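Local coordinates for macromomycin (Streptomyces macromomyceticus, PDB 2MCM), which binds non-covalently the DNA-cleaving chromophore that is the cytotoxic component of the antibiotic auromomycin, at residues 36-40 with 83-87; 33-37 with 66-72. All blocks are in the same frame, centred on the assembly; numbering follows the deposited sequence.

Contact 1 of 2, residues 36-40 with 83-87; sequences CAVVE and WGTVN. With CA (calcium ion), chain B.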
ATOM      1  N   CYS A  36       4.363   0.748   0.346  1.00  7.84           N
ATOM      2  CA  CYS A  36       5.099   1.943   0.786  1.00  6.99           C
ATOM      3  C   CYS A  36       6.086   1.657   1.923  1.00  8.99           C
ATOM      4  O   CYS A  36       6.050   0.559   2.472  1.00  9.29           O
ATOM      5  CB  CYS A  36       4.054   2.953   1.344  1.00  8.37           C
ATOM      6  SG  CYS A  36       2.670   3.390   0.235  1.00  9.89           S
ATOM      7  N   ALA A  37       6.856   2.664   2.271  1.00  9.57           N
ATOM      8  CA  ALA A  37       7.820   2.539   3.374  1.00  9.77           C
ATOM      9  C   ALA A  37       8.091   3.978   3.806  1.00 11.95           C
ATOM     10  O   ALA A  37       7.814   4.900   3.100  1.00 10.27           O
ATOM     11  CB  ALA A  37       9.147   1.929   2.899  1.00 10.64           C
ATOM     12  N   VAL A  38       8.663   4.071   5.023  1.00 13.10           N
ATOM     13  CA  VAL A  38       9.064   5.422   5.516  1.00 15.54           C
ATOM     14  C   VAL A  38      10.487   5.614   4.979  1.00 16.38           C
ATOM     15  O   VAL A  38      11.431   4.854   5.323  1.00 18.21           O
ATOM     16  CB  VAL A  38       8.976   5.477   7.072  1.00 15.18           C
ATOM     17  CG1 VAL A  38       9.612   6.808   7.514  1.00 16.34           C
ATOM     18  CG2 VAL A  38       7.571   5.393   7.571  1.00 15.73           C
ATOM     19  N   VAL A  39      10.605   6.617   4.102  1.00 17.86           N
ATOM     20  CA  VAL A  39      11.945   6.828   3.498  1.00 22.23           C
ATOM     21  C   VAL A  39      12.748   7.761   4.390  1.00 24.57           C
ATOM     22  O   VAL A  39      13.962   7.615   4.525  1.00 26.86           O
ATOM     23  CB  VAL A  39      11.864   7.167   2.005  1.00 21.33           C
ATOM     24  CG1 VAL A  39      11.279   5.918   1.283  1.00 21.68           C
ATOM     25  CG2 VAL A  39      11.129   8.396   1.630  1.00 21.38           C
ATOM     26  N   GLU A  40      12.018   8.688   4.971  1.00 26.80           N
ATOM     27  CA  GLU A  40      12.568   9.665   5.900  1.00 29.53           C
ATOM     28  C   GLU A  40      11.465  10.014   6.878  1.00 30.25           C
ATOM     29  O   GLU A  40      10.263  10.155   6.547  1.00 29.30           O
ATOM     30  CB  GLU A  40      13.116  10.898   5.175  1.00 30.56           C
ATOM     31  CG  GLU A  40      14.013  10.584   3.982  1.00 31.63           C
ATOM     32  CD  GLU A  40      15.212  11.409   3.672  1.00 32.31           C
ATOM     33  OE1 GLU A  40      15.976  11.857   4.507  1.00 31.80           O
ATOM     34  OE2 GLU A  40      15.389  11.544   2.401  1.00 32.04           O
ATOM     35  N   TRP A  83      12.256   9.413  -5.439  1.00 15.25           N
ATOM     36  CA  TRP A  83      13.155   9.512  -4.292  1.00 15.12           C
ATOM     37  C   TRP A  83      14.335   8.579  -4.420  1.00 14.36           C
ATOM     38  O   TRP A  83      15.494   8.968  -4.173  1.00 16.81           O
ATOM     39  CB  TRP A  83      12.340   9.173  -2.989  1.00 15.52           C
ATOM     40  CG  TRP A  83      13.188   9.319  -1.777  1.00 16.57           C
ATOM     41  CD1 TRP A  83      13.514  10.462  -1.089  1.00 18.14           C
ATOM     42  CD2 TRP A  83      13.914   8.261  -1.129  1.00 16.35           C
ATOM     43  NE1 TRP A  83      14.353  10.165  -0.046  1.00 18.16           N
ATOM     44  CE2 TRP A  83      14.645   8.826  -0.062  1.00 17.90           C
ATOM     45  CE3 TRP A  83      14.012   6.888  -1.365  1.00 16.52           C
ATOM     46  CZ2 TRP A  83      15.451   8.082   0.784  1.00 18.63           C
ATOM     47  CZ3 TRP A  83      14.817   6.157  -0.534  1.00 17.32           C
ATOM     48  CH2 TRP A  83      15.548   6.710   0.528  1.00 18.42           C
ATOM     49  N   GLY A  84      14.100   7.352  -4.804  1.00 14.60           N
ATOM     50  CA  GLY A  84      15.270   6.416  -4.850  1.00 13.40           C
ATOM     51  C   GLY A  84      14.784   5.031  -4.477  1.00 13.19           C
ATOM     52  O   GLY A  84      13.569   4.737  -4.373  1.00 15.62           O
ATOM     53  N   THR A  85      15.744   4.110  -4.360  1.00 13.57           N
ATOM     54  CA  THR A  85      15.418   2.734  -4.131  1.00 14.30           C
ATOM     55  C   THR A  85      15.113   2.424  -2.685  1.00 13.07           C
ATOM     56  O   THR A  85      15.871   2.934  -1.819  1.00 15.37           O
ATOM     57  CB  THR A  85      16.682   1.826  -4.535  1.00 16.95           C
ATOM     58  OG1 THR A  85      16.969   2.223  -5.902  1.00 18.34           O
ATOM     59  CG2 THR A  85      16.373   0.338  -4.384  1.00 17.11           C
ATOM     60  N   VAL A  86      14.146   1.599  -2.450  1.00 12.29           N
ATOM     61  CA  VAL A  86      13.762   1.097  -1.142  1.00 12.11           C
ATOM     62  C   VAL A  86      13.932  -0.439  -1.194  1.00 12.68           C
ATOM     63  O   VAL A  86      13.354  -1.087  -2.061  1.00 13.15           O
ATOM     64  CB  VAL A  86      12.295   1.442  -0.800  1.00 12.42           C
ATOM     65  CG1 VAL A  86      11.910   0.788   0.526  1.00 14.05           C
ATOM     66  CG2 VAL A  86      12.077   2.948  -0.619  1.00 14.63           C
ATOM     67  N   ASN A  87      14.654  -1.017  -0.244  1.00 12.95           N
ATOM     68  CA  ASN A  87      14.845  -2.480  -0.203  1.00 12.90           C
ATOM     69  C   ASN A  87      14.053  -2.971   1.002  1.00 11.33           C
ATOM     70  O   ASN A  87      14.451  -2.586   2.157  1.00 12.09           O
ATOM     71  CB  ASN A  87      16.331  -2.756  -0.098  1.00 15.82           C
ATOM     72  CG  ASN A  87      16.599  -4.242   0.018  1.00 18.11           C
ATOM     73  OD1 ASN A  87      15.795  -5.102   0.376  1.00 18.15           O
ATOM     74  ND2 ASN A  87      17.908  -4.437  -0.271  1.00 21.52           N
TER
HETATM   75 CA    CA B 163      17.352  12.837   2.623  0.60 25.73          CA
HETATM   76  O   HOH W   1      18.045  13.078   5.023  0.81 48.30           O
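Val39 sets its CB over the centre of the six-membered ring of Trp83, 3.7 Å from the centroid and only 4° off the ring normal, a CH-pi contact. The two methyls spread over the same face: CG1 leans toward CE3 and CZ3, CG2 toward the bond shared by the two rings. Trp83 CG stands anti to its own backbone N, which carries the indole across to Val39. At the ring edge NE1 of Trp83 donates to OE2 of Glu40 (3.0 Å, N-H...O 159°), which lies nearly in the indole plane and accepts through its anti lone pair, with the carboxylate turned 72° from the ring. Glu40 OE2 also binds the calcium ion at 2.4 Å, and Glu40 OE1 completes the bidentate grip at 2.5 Å, beside a water ligand. Both ends of this arrangement sit at classic beta bulges of the neocarzinostatin fold: Val39 and Glu40 face strand 43-47, Trp83 and Gly84 face Ala74. Beyond the CE3/CZ3 side of the ring, on the face Val39 covers, Val39 CG1 meets Val86 CG2 at 3.6 Å, and Ala37 CB touches Val86 CG1. Val76 also touches Val39, and Cys93 touches both Ala37 and Val86.

Contact 2 of 2, residues 33-37 with 66-72; sequences VGQCA and LKVHSSF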
ATOM      1  N   VAL A  33      -4.379   2.313  -3.260  1.00  7.59           N
ATOM      2  CA  VAL A  33      -3.810   1.044  -2.747  1.00  8.39           C
ATOM      3  C   VAL A  33      -2.384   0.945  -3.110  1.00  8.81           C
ATOM      4  O   VAL A  33      -2.011   1.223  -4.343  1.00  9.28           O
ATOM      5  CB  VAL A  33      -4.632  -0.122  -3.356  1.00  8.50           C
ATOM      6  CG1 VAL A  33      -4.059  -1.446  -2.823  1.00 10.82           C
ATOM      7  CG2 VAL A  33      -6.109  -0.027  -3.020  1.00  9.95           C
ATOM      8  N   GLY A  34      -1.413   0.689  -2.246  1.00  6.21           N
ATOM      9  CA  GLY A  34      -0.013   0.648  -2.711  1.00  8.82           C
ATOM     10  C   GLY A  34       0.927   0.040  -1.690  1.00  8.55           C
ATOM     11  O   GLY A  34       0.530  -0.245  -0.537  1.00 10.67           O
ATOM     12  N   GLN A  35       2.147  -0.169  -2.117  1.00  7.90           N
ATOM     13  CA  GLN A  35       3.237  -0.691  -1.262  1.00  7.87           C
ATOM     14  C   GLN A  35       4.108   0.515  -0.964  1.00  8.46           C
ATOM     15  O   GLN A  35       4.537   1.299  -1.816  1.00  7.85           O
ATOM     16  CB  GLN A  35       4.054  -1.757  -2.049  1.00  9.33           C
ATOM     17  CG  GLN A  35       5.251  -2.264  -1.280  1.00  8.87           C
ATOM     18  CD  GLN A  35       6.126  -3.264  -2.015  1.00  9.36           C
ATOM     19  OE1 GLN A  35       5.803  -3.572  -3.195  1.00  9.57           O
ATOM     20  NE2 GLN A  35       7.161  -3.730  -1.360  1.00  8.84           N
ATOM     21  N   CYS A  36       4.363   0.748   0.346  1.00  7.84           N
ATOM     22  CA  CYS A  36       5.099   1.943   0.786  1.00  6.99           C
ATOM     23  C   CYS A  36       6.086   1.657   1.923  1.00  8.99           C
ATOM     24  O   CYS A  36       6.050   0.559   2.472  1.00  9.29           O
ATOM     25  CB  CYS A  36       4.054   2.953   1.344  1.00  8.37           C
ATOM     26  SG  CYS A  36       2.670   3.390   0.235  1.00  9.89           S
ATOM     27  N   ALA A  37       6.856   2.664   2.271  1.00  9.57           N
ATOM     28  CA  ALA A  37       7.820   2.539   3.374  1.00  9.77           C
ATOM     29  C   ALA A  37       8.091   3.978   3.806  1.00 11.95           C
ATOM     30  O   ALA A  37       7.814   4.900   3.100  1.00 10.27           O
ATOM     31  CB  ALA A  37       9.147   1.929   2.899  1.00 10.64           C
ATOM     32  N   LEU A  66      -2.723  -6.601  -5.439  1.00  7.53           N
ATOM     33  CA  LEU A  66      -1.583  -5.737  -5.501  1.00  7.55           C
ATOM     34  C   LEU A  66      -0.313  -6.561  -5.748  1.00  8.77           C
ATOM     35  O   LEU A  66      -0.117  -7.510  -4.988  1.00  8.88           O
ATOM     36  CB  LEU A  66      -1.474  -4.921  -4.140  1.00  9.77           C
ATOM     37  CG  LEU A  66      -0.258  -4.038  -4.039  1.00 10.12           C
ATOM     38  CD1 LEU A  66      -0.281  -2.859  -4.973  1.00 11.08           C
ATOM     39  CD2 LEU A  66      -0.090  -3.523  -2.582  1.00 10.85           C
ATOM     40  N   LYS A  67       0.468  -6.178  -6.758  1.00  8.53           N
ATOM     41  CA  LYS A  67       1.730  -6.930  -6.962  1.00 10.42           C
ATOM     42  C   LYS A  67       2.810  -6.286  -6.115  1.00 10.01           C
ATOM     43  O   LYS A  67       3.026  -5.029  -6.286  1.00 12.67           O
ATOM     44  CB  LYS A  67       2.055  -6.902  -8.473  1.00 12.51           C
ATOM     45  CG  LYS A  67       3.110  -8.004  -8.749  1.00 17.31           C
ATOM     46  CD  LYS A  67       3.413  -8.118 -10.259  1.00 20.00           C
ATOM     47  CE  LYS A  67       2.172  -8.498 -11.052  1.00 22.60           C
ATOM     48  NZ  LYS A  67       2.544  -8.814 -12.514  1.00 25.24           N
ATOM     49  N   VAL A  68       3.520  -7.005  -5.282  1.00  9.06           N
ATOM     50  CA  VAL A  68       4.567  -6.400  -4.432  1.00  9.45           C
ATOM     51  C   VAL A  68       5.946  -6.824  -4.869  1.00 10.65           C
ATOM     52  O   VAL A  68       6.133  -7.882  -5.517  1.00 10.44           O
ATOM     53  CB  VAL A  68       4.381  -6.739  -2.915  1.00 11.14           C
ATOM     54  CG1 VAL A  68       3.071  -6.099  -2.433  1.00 12.34           C
ATOM     55  CG2 VAL A  68       4.456  -8.238  -2.673  1.00 12.29           C
ATOM     56  N   HIS A  69       6.919  -6.017  -4.542  1.00  9.62           N
ATOM     57  CA  HIS A  69       8.315  -6.260  -4.932  1.00 10.92           C
ATOM     58  C   HIS A  69       9.242  -6.022  -3.743  1.00 10.41           C
ATOM     59  O   HIS A  69       8.987  -5.208  -2.860  1.00 10.62           O
ATOM     60  CB  HIS A  69       8.726  -5.327  -6.101  1.00 12.07           C
ATOM     61  CG  HIS A  69       7.874  -5.545  -7.345  1.00 13.47           C
ATOM     62  ND1 HIS A  69       6.741  -4.934  -7.672  1.00 14.89           N
ATOM     63  CD2 HIS A  69       8.107  -6.474  -8.326  1.00 14.81           C
ATOM     64  CE1 HIS A  69       6.265  -5.427  -8.831  1.00 16.80           C
ATOM     65  NE2 HIS A  69       7.106  -6.369  -9.238  1.00 15.36           N
ATOM     66  N   SER A  70      10.291  -6.850  -3.724  1.00 10.38           N
ATOM     67  CA  SER A  70      11.197  -6.755  -2.536  1.00 11.84           C
ATOM     68  C   SER A  70      12.005  -5.502  -2.531  1.00 12.33           C
ATOM     69  O   SER A  70      12.500  -5.139  -1.437  1.00 13.04           O
ATOM     70  CB  SER A  70      12.048  -8.022  -2.348  1.00 14.05           C
ATOM     71  OG  SER A  70      12.779  -8.204  -3.551  1.00 14.97           O
ATOM     72  N   SER A  71      12.189  -4.867  -3.667  1.00 11.64           N
ATOM     73  CA  SER A  71      12.872  -3.560  -3.760  1.00 13.02           C
ATOM     74  C   SER A  71      12.019  -2.768  -4.750  1.00 13.25           C
ATOM     75  O   SER A  71      11.485  -3.388  -5.736  1.00 13.48           O
ATOM     76  CB  SER A  71      14.309  -3.596  -4.214  1.00 13.56           C
ATOM     77  OG  SER A  71      15.139  -4.250  -3.255  0.60 16.05           O
ATOM     78  N   PHE A  72      11.894  -1.486  -4.571  1.00 12.30           N
ATOM     79  CA  PHE A  72      11.095  -0.672  -5.539  1.00 12.11           C
ATOM     80  C   PHE A  72      11.644   0.732  -5.542  1.00 13.31           C
ATOM     81  O   PHE A  72      12.400   1.116  -4.646  1.00 12.23           O
ATOM     82  CB  PHE A  72       9.651  -0.722  -5.099  1.00 12.93           C
ATOM     83  CG  PHE A  72       9.246  -0.098  -3.802  1.00 13.28           C
ATOM     84  CD1 PHE A  72       8.936   1.279  -3.766  1.00 13.41           C
ATOM     85  CD2 PHE A  72       9.156  -0.834  -2.615  1.00 14.04           C
ATOM     86  CE1 PHE A  72       8.493   1.884  -2.588  1.00 14.16           C
ATOM     87  CE2 PHE A  72       8.742  -0.218  -1.422  1.00 13.57           C
ATOM     88  CZ  PHE A  72       8.468   1.126  -1.415  1.00 13.77           C
TER
HETATM   89  O   HOH W   2       5.657  -2.910  -5.892  1.00 15.55           O
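OE1 of Gln35 accepts a hydrogen bond from the backbone N of His69 (3.0 Å) and another from a water at 2.8 Å. The peptide N-H arrives in the carbonyl plane on a lone pair, with a C=O...N angle of 122°. On the other side of the same amide, NE2 donates to the backbone O of His69 at 2.8 Å, nearly in the amide plane and almost straight (N-H...O 165°). One side-chain amide thus pairs with both the N-H and the C=O of a single residue, closing a ring of hydrogen bonds. Gln35 reaches this point fully extended, CG anti to the backbone N (chi1 176°) and the chain straight beyond it. The water also bonds ND1 of His69 in the plane of its ring, tying the imidazole to the amide. Around the polar core, Val68 CB packs against OE1 of Gln35 at 3.5 Å, and the Phe72 ring meets NE2 obliquely, CD2 to NE2 being 3.7 Å. Further along, Leu66 lays CD2 against the backbone of Gly34, 3.8 Å from its C. The strand 33-37 here faces the turn where the chain passes from strand 62-68 into strand 71-76, the first of the hairpin 71-76/81-87. The buried amide satisfies both the N-H and the C=O of His69, consistent with its fixing the link from sandwich to hairpin.

How the contacts relate
Both contacts start from strand 30-40 and share Cys36 and Ala37, but they lie at different depths. Contact 2 is buried, its centre about 6 Å from that of the chain; contact 1 is partly buried, about 13 Å out. The interior one turns on a neutral amide gripping backbone, flanked by apolar side chains, whereas the outer one combines an indole, a carboxylate and a calcium ion at the surface with valine and alanine packing beside it. Their second segments meet in the hairpin 71-76/81-87: Val86 N lies 2.8 Å from Phe72 O, a probable hydrogen bond. Cys36, disulfide-bonded to Cys46, probably lines the chromophore cleft, as in neocarzinostatin; bound diols lie nearby.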